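Local coordinates for protein dihydrofolate reductase (Enterococcus faecalis, PDB 4M7U) that probably reduces 7,8-dihydrofolate to tetrahydrofolate with NADPH as hydride source, supplying the folate cofactor needed for glycine, purine and DNA-precursor synthesis, at residues 9-14 / 118-123; 30-35 / 124-129; 42-47 / 64-69; 139-144 / 165-170. All coordinates share one frame; numbering follows the deposited sequence.

All four contacts reach the mixed eight-stranded sheet of the dihydrofolate reductase fold. Interaction 1 pairs strands 9-17 and 120-126 near the centre of the molecule; interaction 2 continues along strand 120-126, its centre about 18 Å away, and brings in the start of helix 33-43. The far end of that helix enters interaction 3, which falls in sequence between the two segments of interaction 1. Interaction 4 follows last along the chain, its centre about 10 Å from that of interaction 1 and about 24 Å from that of interaction 3. The contacts thus run from the parallel part of the sheet (interaction 3) across its centre (interaction 1) to the antiparallel edge (interaction 4).

Interaction 1: residues 9-14 / 118-123; sequences MLAAIW and CDVLYR
Trp14 lies over the aliphatic part of Arg123, with CB, CG and CD all against the indole. Arg123 CB sits 4.1 Å from the centroid of the six-membered ring of Trp14, only 19° off the ring normal, which qualifies it as a CH-pi contact; Arg123 CD comes still nearer to a single ring atom, 3.5 Å from Trp14 CZ2. The indole reaches this place because its CG stands between the backbone N and the carbonyl carbon (chi1 77°). Leu121 CB approaches the same six-membered ring at CZ3, while its CD2 meets Ala12 CB. The other face of the sheet carries Ala11 CB against Val120 CG1, 3.5 Å apart, with Tyr122 CE1 beside Ala11 CB and Ile13 CG1 packed on Tyr122 CB.

Between these two faces runs a parallel ladder of backbone bonds. Ala12 grips the partner strand from both sides of its residue, taking Val120 O through its N at 3.0 Å and giving its O to Tyr122 N at 2.7 Å; Trp14 N then bonds Tyr122 O. At the start, Leu10 O accepts from Asp119 N (2.9 Å), and one water accepts from Leu10 N while donating to Asp119 OD2. Further out, strand 101-104 borders 9-14 and strand 162-169 borders 118-123. Phe136 stacks on Trp14, a residue of the NADP pocket, whose NE1 bonds Gln16.

With Arg123 NH2 in a salt bridge to Glu165, the arginine's charge is probably balanced by that carboxylate, leaving its methylenes to serve as an apolar floor for the indole.

Interaction 2: residues 30-35 / 124-129; sequences WHLPND and TMIHET
Trp30 and Ile126 meet through two first torsions: CG of Trp30 stands between the backbone N and the carbonyl carbon (chi1 54°), whereas CG1 of Ile126 is anti to the carbonyl carbon, and a trans chi2 of 176° extends CD1 away from the backbone, to the indole. That methyl ends over a face of the ring system. Ile126 CD1 lies 3.6 Å from the centroid of the five-membered ring of Trp30, 17° off its normal, a CH-pi contact offset toward the rim, with Trp30 NE1 and CE2 the nearest ring atoms, each at 3.5 Å. The same methyl is shared with Leu32, whose CD2 comes tip to tip with it at 3.8 Å, so that one methyl touches both an aromatic face and an aliphatic branch.

This joins the entry of helix 33-43, where Leu32 occupies the N-cap position, to the end of strand 120-126, and the strand next to it, 9-17, supplies Ala15, an NADP-binding residue, to the same cluster. Trp30 itself belongs to the NADP pocket, its side chain about 12 Å from the bound cofactor, and Phe130 meets its ring at a steep inclination.

In the first turn of the helix, Asp35 and Thr124 slide past each other in opposite directions. Thr124 OG1 donates to Asp35 OD1, but the modelled separation of 2.4 Å is too short to be relied on as a length. Ala15 touches both side chains, and Tyr164 from strand 162-169 does likewise.

Interaction 3: residues 42-47 / 64-69; sequences KTIHNT and PNRTTI
The guanidinium of Arg66 has the chain of Ile44 over one face and Thr43 at its edge. Ile44 CD1 lies 3.3 Å from Arg66 NH1 and 3.6 Å from Arg66 CZ, so an apolar methyl rests on the delocalised plane. In that plane, within 1°, Thr43 OG1 accepts from Arg66 NE at 3.0 Å in a nearly straight hydrogen bond (N-H...O angle 167°). A second flat group, the His45 ring, has Ile44 CG1 over its centre. Ile44 is thus wedged between two planar groups, CG1 serving one and CD1 the other, and CD1 also meets Asn65 CB.

Backbone bonds fasten the same corner. His45 N donates to Asn65 O at 2.8 Å, and Thr67 N to Asn46 O at 3.0 Å, where helix 33-43 has just ended and a type II beta turn from Thr43 to Asn46 steers the chain into strand 47-51. Asn46 steadies the turn with its amide: ND2 reaches Lys42 O from above the carbonyl plane, and OD1 accepts from Val101 N. Beyond it Thr47 pairs in parallel with Thr67, and Thr47 CG2 touches Ile69 CD1 at 3.6 Å. Thr47 OG1 bonds Tyr94 of helix 88-97, which also packs on Thr67 and Ile69.

Thr43 OG1 also bonds Phe39 O, one helical turn back. The threonine hydroxyl therefore links a helix carbonyl to the arginine N-H, which fixes the edge of the guanidinium while Ile44 covers one face. The positive group near the helix C-terminus may also be favoured by the carbonyls there; a weak bond from Arg66 NH2 to Lys40 O points that way.

Interaction 4: residues 139-144 / 165-170; sequences IDWSVW and ETYHRN
Trp144 and Arg169 form the tight part of this contact. Arg169 CG lies 3.9 Å from the centroid of the six-membered ring of Trp144, 13° off the normal, a CH-pi contact over the face, and the guanidinium lies with one face over Trp144 CE2, its plane 51° from that of the indole. Trp144 CE3 presses on the backbone at His168 C, 3.4 Å away, and also meets Tyr167 CB. Next to it Trp141 turns an edge to the face of Tyr167: Trp141 CZ3 is 3.8 Å from Tyr167 CE2, with the planes at 60°, the Tyr167 hydroxyl being held by Glu165 OE1.

The other side is polar and mostly exposed. Asn170, the last modelled residue, donates from its backbone N to Val143 O at 2.8 Å and from ND2 to Ser142 O, also 2.8 Å. Ser142 is tied back by OG and N to Asp140 OD2, the N-H bond closing an Asx turn. Val143 CG2 lies beside Arg169 NH1, a methyl against a guanidinium nitrogen.

Trp144 and Arg169 are matched as an antiparallel non-hydrogen-bonded pair where the outermost strand 144-151 begins and strand 162-169 runs out. Strand 120-126 lies on the inner side: Leu121 touches Trp144, Arg169 NE bonds Cys118 O just before it, and Thr166 packs on Val120.

Interaction 1: residues 9-14 / 118-123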
# COMPACT_ATOMS: atom_id res chain seq x y z
N MET A 9 -5.93 3.88 -12.36
CA MET A 9 -6.33 2.81 -11.44
C MET A 9 -5.54 2.81 -10.14
O MET A 9 -4.31 2.89 -10.15
CB MET A 9 -6.28 1.41 -12.08
CG MET A 9 -6.82 0.33 -11.10
SD MET A 9 -6.94 -1.39 -11.65
CE MET A 9 -5.27 -1.99 -11.48
N LEU A 10 -6.28 2.71 -9.04
CA LEU A 10 -5.68 2.63 -7.72
C LEU A 10 -5.82 1.21 -7.15
O LEU A 10 -6.90 0.65 -7.10
CB LEU A 10 -6.31 3.66 -6.77
CG LEU A 10 -5.81 5.10 -6.87
CD1 LEU A 10 -6.53 5.84 -7.97
CD2 LEU A 10 -6.00 5.82 -5.55
N ALA A 11 -4.69 0.64 -6.74
CA ALA A 11 -4.66 -0.61 -6.00
C ALA A 11 -4.10 -0.29 -4.64
O ALA A 11 -3.14 0.48 -4.54
CB ALA A 11 -3.76 -1.63 -6.70
N ALA A 12 -4.68 -0.85 -3.59
CA ALA A 12 -4.04 -0.79 -2.28
C ALA A 12 -3.38 -2.14 -2.00
O ALA A 12 -3.99 -3.20 -2.21
CB ALA A 12 -5.05 -0.44 -1.19
N ILE A 13 -2.13 -2.11 -1.55
CA ILE A 13 -1.41 -3.35 -1.24
C ILE A 13 -0.78 -3.28 0.15
O ILE A 13 -0.17 -2.27 0.52
CB ILE A 13 -0.32 -3.66 -2.29
CG1 ILE A 13 0.33 -5.02 -2.00
CG2 ILE A 13 0.75 -2.60 -2.27
CD1 ILE A 13 1.19 -5.53 -3.13
N TRP A 14 -0.94 -4.34 0.93
CA TRP A 14 -0.35 -4.34 2.26
C TRP A 14 -0.25 -5.75 2.80
O TRP A 14 -0.91 -6.67 2.28
CB TRP A 14 -1.12 -3.43 3.23
CG TRP A 14 -2.42 -3.99 3.75
CD1 TRP A 14 -2.63 -4.61 4.95
CD2 TRP A 14 -3.69 -3.98 3.06
NE1 TRP A 14 -3.95 -4.99 5.05
CE2 TRP A 14 -4.61 -4.62 3.92
CE3 TRP A 14 -4.12 -3.48 1.83
CZ2 TRP A 14 -5.97 -4.76 3.56
CZ3 TRP A 14 -5.45 -3.63 1.47
CH2 TRP A 14 -6.36 -4.27 2.34
N CYS A 118 -10.07 3.17 -4.40
CA CYS A 118 -9.37 2.03 -5.00
C CYS A 118 -10.30 1.10 -5.76
O CYS A 118 -11.51 1.07 -5.50
CB CYS A 118 -8.60 1.24 -3.93
SG CYS A 118 -7.16 2.11 -3.28
N ASP A 119 -9.74 0.37 -6.71
CA ASP A 119 -10.49 -0.63 -7.47
C ASP A 119 -10.11 -2.05 -7.13
O ASP A 119 -10.79 -2.99 -7.53
CB ASP A 119 -10.31 -0.42 -8.95
CG ASP A 119 -11.14 0.74 -9.46
OD1 ASP A 119 -12.29 0.89 -8.98
OD2 ASP A 119 -10.62 1.51 -10.29
N VAL A 120 -9.01 -2.23 -6.40
CA VAL A 120 -8.59 -3.57 -6.00
C VAL A 120 -7.77 -3.46 -4.72
O VAL A 120 -7.09 -2.46 -4.52
CB VAL A 120 -7.77 -4.27 -7.12
CG1 VAL A 120 -6.68 -3.36 -7.61
CG2 VAL A 120 -7.16 -5.59 -6.64
N LEU A 121 -7.90 -4.47 -3.86
CA LEU A 121 -7.08 -4.62 -2.66
C LEU A 121 -6.23 -5.89 -2.77
O LEU A 121 -6.75 -6.99 -3.01
CB LEU A 121 -7.95 -4.72 -1.41
CG LEU A 121 -9.02 -3.63 -1.23
CD1 LEU A 121 -9.85 -3.91 0.01
CD2 LEU A 121 -8.38 -2.23 -1.14
N TYR A 122 -4.92 -5.73 -2.60
CA TYR A 122 -4.02 -6.87 -2.48
C TYR A 122 -3.56 -6.98 -1.04
O TYR A 122 -2.78 -6.14 -0.57
CB TYR A 122 -2.81 -6.68 -3.38
CG TYR A 122 -3.14 -6.64 -4.85
CD1 TYR A 122 -2.91 -5.49 -5.60
CD2 TYR A 122 -3.66 -7.75 -5.50
CE1 TYR A 122 -3.19 -5.45 -6.96
CE2 TYR A 122 -3.95 -7.72 -6.87
CZ TYR A 122 -3.72 -6.56 -7.58
OH TYR A 122 -4.00 -6.52 -8.93
N ARG A 123 -4.03 -8.00 -0.33
CA ARG A 123 -3.67 -8.16 1.08
C ARG A 123 -2.93 -9.46 1.34
O ARG A 123 -3.38 -10.55 0.93
CB ARG A 123 -4.93 -8.13 1.96
CG ARG A 123 -4.61 -8.31 3.46
CD ARG A 123 -5.86 -8.13 4.32
NE ARG A 123 -6.69 -9.33 4.34
CZ ARG A 123 -7.61 -9.58 5.26
NH1 ARG A 123 -7.83 -8.70 6.24
NH2 ARG A 123 -8.31 -10.71 5.22
O HOH W 1 -9.08 3.05 -8.93

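Interaction 2: residues 30-35 / 124-129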
# COMPACT_ATOMS: atom_id res chain seq x y z
N TRP A 30 7.69 -7.89 11.25
CA TRP A 30 8.06 -9.24 10.84
C TRP A 30 8.97 -9.17 9.64
O TRP A 30 9.13 -8.11 9.04
CB TRP A 30 6.82 -10.04 10.42
CG TRP A 30 6.04 -9.31 9.38
CD1 TRP A 30 6.33 -9.23 8.05
CD2 TRP A 30 4.87 -8.51 9.59
NE1 TRP A 30 5.41 -8.43 7.42
CE2 TRP A 30 4.50 -7.99 8.33
CE3 TRP A 30 4.10 -8.20 10.71
CZ2 TRP A 30 3.38 -7.17 8.18
CZ3 TRP A 30 2.99 -7.39 10.55
CH2 TRP A 30 2.65 -6.88 9.30
N HIS A 31 9.56 -10.30 9.28
CA HIS A 31 10.27 -10.36 8.02
C HIS A 31 9.68 -11.53 7.24
O HIS A 31 9.60 -12.65 7.75
CB HIS A 31 11.78 -10.53 8.25
CG HIS A 31 12.59 -10.51 6.99
ND1 HIS A 31 12.38 -9.59 5.98
CD2 HIS A 31 13.61 -11.30 6.57
CE1 HIS A 31 13.24 -9.81 5.00
NE2 HIS A 31 14.00 -10.84 5.33
N LEU A 32 9.23 -11.26 6.02
CA LEU A 32 8.64 -12.27 5.16
C LEU A 32 9.07 -11.98 3.73
O LEU A 32 8.31 -11.35 2.97
CB LEU A 32 7.11 -12.25 5.29
CG LEU A 32 6.31 -13.40 4.67
CD1 LEU A 32 6.63 -14.71 5.41
CD2 LEU A 32 4.80 -13.10 4.75
N PRO A 33 10.28 -12.43 3.35
CA PRO A 33 10.90 -12.12 2.04
C PRO A 33 10.01 -12.35 0.83
O PRO A 33 10.05 -11.52 -0.09
CB PRO A 33 12.10 -13.09 1.98
CG PRO A 33 12.46 -13.34 3.41
CD PRO A 33 11.18 -13.24 4.20
N ASN A 34 9.25 -13.45 0.78
CA ASN A 34 8.40 -13.69 -0.39
C ASN A 34 7.39 -12.56 -0.60
O ASN A 34 7.10 -12.16 -1.74
CB ASN A 34 7.68 -15.04 -0.32
CG ASN A 34 8.65 -16.22 -0.31
OD1 ASN A 34 9.83 -16.08 -0.64
ND2 ASN A 34 8.14 -17.40 0.09
N ASP A 35 6.86 -12.02 0.49
CA ASP A 35 5.89 -10.95 0.37
C ASP A 35 6.53 -9.66 -0.20
O ASP A 35 5.96 -9.02 -1.08
CB ASP A 35 5.18 -10.69 1.69
CG ASP A 35 4.15 -9.58 1.59
OD1 ASP A 35 3.16 -9.74 0.83
OD2 ASP A 35 4.34 -8.55 2.28
N THR A 124 -1.80 -9.36 2.03
CA THR A 124 -1.10 -10.55 2.50
C THR A 124 -1.48 -10.76 3.96
O THR A 124 -1.08 -9.99 4.83
CB THR A 124 0.42 -10.40 2.41
OG1 THR A 124 0.80 -10.21 1.04
CG2 THR A 124 1.12 -11.65 2.98
N MET A 125 -2.27 -11.79 4.22
CA MET A 125 -2.72 -12.08 5.59
C MET A 125 -1.72 -13.04 6.25
O MET A 125 -1.56 -14.18 5.81
CB MET A 125 -4.14 -12.67 5.57
CG MET A 125 -4.71 -13.01 6.95
SD MET A 125 -4.55 -11.69 8.18
CE MET A 125 -6.07 -10.82 7.92
N ILE A 126 -1.04 -12.57 7.29
CA ILE A 126 -0.04 -13.38 7.96
C ILE A 126 -0.62 -13.97 9.25
O ILE A 126 -1.03 -13.24 10.16
CB ILE A 126 1.22 -12.55 8.29
CG1 ILE A 126 1.75 -11.87 7.01
CG2 ILE A 126 2.28 -13.42 8.90
CD1 ILE A 126 2.95 -10.93 7.26
N HIS A 127 -0.65 -15.30 9.31
CA HIS A 127 -1.31 -16.00 10.41
C HIS A 127 -0.37 -16.19 11.60
O HIS A 127 0.13 -17.28 11.86
CB HIS A 127 -1.90 -17.32 9.92
CG HIS A 127 -2.75 -17.18 8.70
ND1 HIS A 127 -3.99 -16.56 8.72
CD2 HIS A 127 -2.54 -17.57 7.42
CE1 HIS A 127 -4.50 -16.58 7.50
NE2 HIS A 127 -3.66 -17.18 6.69
N GLU A 128 -0.14 -15.09 12.29
CA GLU A 128 0.72 -15.05 13.46
C GLU A 128 0.44 -13.70 14.10
O GLU A 128 -0.09 -12.79 13.44
CB GLU A 128 2.20 -15.18 13.06
CG GLU A 128 3.16 -15.47 14.22
CD GLU A 128 2.53 -16.35 15.29
OE1 GLU A 128 2.64 -17.58 15.19
OE2 GLU A 128 1.90 -15.80 16.22
N THR A 129 0.76 -13.57 15.38
CA THR A 129 0.57 -12.28 16.04
C THR A 129 1.91 -11.66 16.40
O THR A 129 2.82 -12.35 16.88
CB THR A 129 -0.30 -12.39 17.30
OG1 THR A 129 0.34 -13.25 18.25
CG2 THR A 129 -1.65 -12.94 16.96

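Interaction 3: residues 42-47 / 64-69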
# COMPACT_ATOMS: atom_id res chain seq x y z
N LYS A 42 4.38 -6.03 -7.95
CA LYS A 42 3.16 -5.24 -8.12
C LYS A 42 3.43 -3.74 -8.27
O LYS A 42 2.62 -3.01 -8.84
CB LYS A 42 2.20 -5.48 -6.95
CG LYS A 42 1.47 -6.82 -6.97
CD LYS A 42 0.32 -6.81 -7.99
CE LYS A 42 -0.59 -8.03 -7.82
NZ LYS A 42 -0.52 -9.02 -8.93
N THR A 43 4.56 -3.27 -7.75
CA THR A 43 4.86 -1.84 -7.80
C THR A 43 5.89 -1.44 -8.87
O THR A 43 5.93 -0.28 -9.27
CB THR A 43 5.30 -1.30 -6.42
OG1 THR A 43 6.46 -2.01 -5.97
CG2 THR A 43 4.17 -1.47 -5.39
N ILE A 44 6.71 -2.40 -9.31
CA ILE A 44 7.77 -2.14 -10.29
C ILE A 44 7.20 -1.44 -11.53
O ILE A 44 6.13 -1.80 -12.02
CB ILE A 44 8.53 -3.44 -10.71
CG1 ILE A 44 9.79 -3.11 -11.50
CG2 ILE A 44 7.65 -4.38 -11.50
CD1 ILE A 44 10.91 -2.59 -10.63
N HIS A 45 7.89 -0.39 -11.97
CA HIS A 45 7.44 0.43 -13.11
C HIS A 45 6.06 1.06 -12.92
O HIS A 45 5.47 1.58 -13.88
CB HIS A 45 7.50 -0.37 -14.42
CG HIS A 45 8.84 -1.01 -14.66
ND1 HIS A 45 8.98 -2.33 -15.02
CD2 HIS A 45 10.09 -0.50 -14.57
CE1 HIS A 45 10.26 -2.62 -15.14
NE2 HIS A 45 10.96 -1.53 -14.87
N ASN A 46 5.54 1.04 -11.69
CA ASN A 46 4.31 1.78 -11.38
C ASN A 46 4.57 2.98 -10.46
O ASN A 46 5.71 3.43 -10.31
CB ASN A 46 3.25 0.86 -10.77
CG ASN A 46 2.64 -0.08 -11.80
OD1 ASN A 46 2.18 0.35 -12.86
ND2 ASN A 46 2.64 -1.37 -11.49
N THR A 47 3.50 3.50 -9.86
CA THR A 47 3.64 4.53 -8.85
C THR A 47 3.25 3.99 -7.48
O THR A 47 2.28 3.24 -7.34
CB THR A 47 2.82 5.79 -9.21
OG1 THR A 47 3.30 6.32 -10.45
CG2 THR A 47 2.97 6.86 -8.12
N PRO A 64 14.02 1.72 -6.40
CA PRO A 64 14.39 2.00 -7.80
C PRO A 64 13.33 1.55 -8.80
O PRO A 64 12.47 0.73 -8.46
CB PRO A 64 15.68 1.18 -7.99
CG PRO A 64 15.68 0.16 -6.88
CD PRO A 64 14.98 0.83 -5.72
N ASN A 65 13.38 2.10 -10.01
CA ASN A 65 12.48 1.71 -11.10
C ASN A 65 10.97 1.78 -10.81
O ASN A 65 10.18 1.07 -11.44
CB ASN A 65 12.87 0.31 -11.60
CG ASN A 65 14.34 0.21 -11.97
OD1 ASN A 65 14.75 0.74 -13.00
ND2 ASN A 65 15.13 -0.46 -11.14
N ARG A 66 10.59 2.63 -9.86
CA ARG A 66 9.20 3.04 -9.62
C ARG A 66 9.19 4.54 -9.37
O ARG A 66 10.21 5.10 -8.97
CB ARG A 66 8.64 2.40 -8.35
CG ARG A 66 8.74 0.93 -8.29
CD ARG A 66 9.10 0.48 -6.90
NE ARG A 66 9.12 -0.98 -6.88
CZ ARG A 66 10.17 -1.71 -7.25
NH1 ARG A 66 11.29 -1.13 -7.65
NH2 ARG A 66 10.09 -3.03 -7.22
N THR A 67 8.04 5.17 -9.54
CA THR A 67 7.87 6.53 -9.03
C THR A 67 7.20 6.41 -7.66
O THR A 67 6.16 5.76 -7.54
CB THR A 67 6.97 7.37 -9.96
OG1 THR A 67 7.60 7.54 -11.23
CG2 THR A 67 6.71 8.76 -9.35
N THR A 68 7.81 7.01 -6.64
CA THR A 68 7.17 7.09 -5.32
C THR A 68 6.61 8.49 -5.07
O THR A 68 7.29 9.49 -5.33
CB THR A 68 8.16 6.74 -4.21
OG1 THR A 68 8.66 5.41 -4.41
CG2 THR A 68 7.47 6.84 -2.83
N ILE A 69 5.37 8.57 -4.58
CA ILE A 69 4.82 9.84 -4.10
C ILE A 69 4.71 9.84 -2.56
O ILE A 69 4.14 8.91 -1.98
CB ILE A 69 3.42 10.13 -4.70
CG1 ILE A 69 3.49 10.25 -6.23
CG2 ILE A 69 2.84 11.40 -4.11
CD1 ILE A 69 2.12 10.14 -6.91

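Interaction 4: residues 139-144 / 165-170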
# COMPACT_ATOMS: atom_id res chain seq x y z
N ILE A 139 -12.36 -0.02 7.56
CA ILE A 139 -12.89 0.44 6.28
C ILE A 139 -14.26 -0.16 6.04
O ILE A 139 -14.68 -1.08 6.73
CB ILE A 139 -11.98 0.08 5.10
CG1 ILE A 139 -12.01 -1.43 4.87
CG2 ILE A 139 -10.56 0.57 5.36
CD1 ILE A 139 -11.35 -1.86 3.58
N ASP A 140 -14.94 0.36 5.03
CA ASP A 140 -16.21 -0.22 4.61
C ASP A 140 -15.94 -1.49 3.80
O ASP A 140 -15.64 -1.42 2.60
CB ASP A 140 -17.01 0.78 3.76
CG ASP A 140 -18.35 0.22 3.32
OD1 ASP A 140 -18.97 0.80 2.40
OD2 ASP A 140 -18.78 -0.81 3.88
N TRP A 141 -16.06 -2.65 4.43
CA TRP A 141 -15.85 -3.91 3.72
C TRP A 141 -17.05 -4.38 2.88
O TRP A 141 -16.94 -5.34 2.11
CB TRP A 141 -15.44 -5.02 4.70
CG TRP A 141 -14.01 -4.94 5.20
CD1 TRP A 141 -13.58 -4.46 6.41
CD2 TRP A 141 -12.83 -5.38 4.49
NE1 TRP A 141 -12.21 -4.57 6.50
CE2 TRP A 141 -11.73 -5.12 5.35
CE3 TRP A 141 -12.61 -5.94 3.24
CZ2 TRP A 141 -10.41 -5.44 4.97
CZ3 TRP A 141 -11.31 -6.26 2.87
CH2 TRP A 141 -10.22 -6.01 3.74
N SER A 142 -18.19 -3.71 3.03
CA SER A 142 -19.43 -4.13 2.35
C SER A 142 -19.37 -3.97 0.84
O SER A 142 -20.10 -4.65 0.12
CB SER A 142 -20.64 -3.39 2.92
OG SER A 142 -20.62 -2.02 2.56
N VAL A 143 -18.50 -3.10 0.36
CA VAL A 143 -18.35 -2.88 -1.09
C VAL A 143 -17.25 -3.76 -1.73
O VAL A 143 -17.02 -3.70 -2.94
CB VAL A 143 -18.10 -1.39 -1.41
CG1 VAL A 143 -19.26 -0.55 -0.91
CG2 VAL A 143 -16.79 -0.92 -0.78
N TRP A 144 -16.60 -4.58 -0.91
CA TRP A 144 -15.52 -5.44 -1.38
C TRP A 144 -15.90 -6.91 -1.26
O TRP A 144 -16.61 -7.30 -0.32
CB TRP A 144 -14.24 -5.17 -0.56
CG TRP A 144 -13.64 -3.79 -0.80
CD1 TRP A 144 -13.74 -2.69 0.00
CD2 TRP A 144 -12.86 -3.39 -1.94
NE1 TRP A 144 -13.05 -1.63 -0.56
CE2 TRP A 144 -12.51 -2.03 -1.75
CE3 TRP A 144 -12.41 -4.06 -3.09
CZ2 TRP A 144 -11.74 -1.33 -2.68
CZ3 TRP A 144 -11.65 -3.36 -4.01
CH2 TRP A 144 -11.33 -2.00 -3.80
N GLU A 165 -4.27 -12.48 -0.73
CA GLU A 165 -5.67 -12.29 -1.10
C GLU A 165 -5.88 -11.13 -2.07
O GLU A 165 -5.18 -10.12 -2.01
CB GLU A 165 -6.51 -12.06 0.16
CG GLU A 165 -6.34 -13.11 1.24
CD GLU A 165 -7.14 -12.79 2.48
OE1 GLU A 165 -7.49 -11.60 2.68
OE2 GLU A 165 -7.45 -13.73 3.26
N THR A 166 -6.87 -11.27 -2.95
CA THR A 166 -7.28 -10.19 -3.84
C THR A 166 -8.76 -9.85 -3.63
O THR A 166 -9.60 -10.75 -3.63
CB THR A 166 -7.05 -10.59 -5.31
OG1 THR A 166 -5.70 -11.03 -5.48
CG2 THR A 166 -7.34 -9.40 -6.26
N TYR A 167 -9.07 -8.56 -3.47
CA TYR A 167 -10.46 -8.10 -3.36
C TYR A 167 -10.82 -7.17 -4.53
O TYR A 167 -9.97 -6.39 -4.99
CB TYR A 167 -10.70 -7.39 -2.03
CG TYR A 167 -10.50 -8.27 -0.81
CD1 TYR A 167 -9.22 -8.58 -0.36
CD2 TYR A 167 -11.58 -8.80 -0.11
CE1 TYR A 167 -9.03 -9.38 0.75
CE2 TYR A 167 -11.40 -9.60 1.01
CZ TYR A 167 -10.12 -9.88 1.43
OH TYR A 167 -9.92 -10.68 2.53
N HIS A 168 -12.04 -7.29 -5.04
CA HIS A 168 -12.54 -6.41 -6.11
C HIS A 168 -13.84 -5.80 -5.59
O HIS A 168 -14.42 -6.30 -4.62
CB HIS A 168 -12.85 -7.19 -7.39
CG HIS A 168 -11.65 -7.62 -8.19
ND1 HIS A 168 -11.75 -8.41 -9.31
CD2 HIS A 168 -10.32 -7.36 -8.02
CE1 HIS A 168 -10.53 -8.63 -9.80
NE2 HIS A 168 -9.66 -8.01 -9.04
N ARG A 169 -14.30 -4.73 -6.22
CA ARG A 169 -15.55 -4.09 -5.79
C ARG A 169 -16.78 -4.88 -6.21
O ARG A 169 -16.79 -5.48 -7.29
CB ARG A 169 -15.63 -2.64 -6.29
CG ARG A 169 -14.79 -1.70 -5.43
CD ARG A 169 -14.91 -0.24 -5.82
NE ARG A 169 -14.20 0.57 -4.84
CZ ARG A 169 -14.77 1.13 -3.78
NH1 ARG A 169 -16.08 1.00 -3.58
NH2 ARG A 169 -14.03 1.83 -2.93
N ASN A 170 -17.81 -4.90 -5.36
CA ASN A 170 -19.09 -5.51 -5.74
C ASN A 170 -20.13 -4.48 -6.21
O ASN A 170 -19.80 -3.43 -6.76
CB ASN A 170 -19.66 -6.36 -4.59
CG ASN A 170 -19.95 -5.54 -3.33
OD1 ASN A 170 -20.25 -4.35 -3.40
ND2 ASN A 170 -19.85 -6.19 -2.17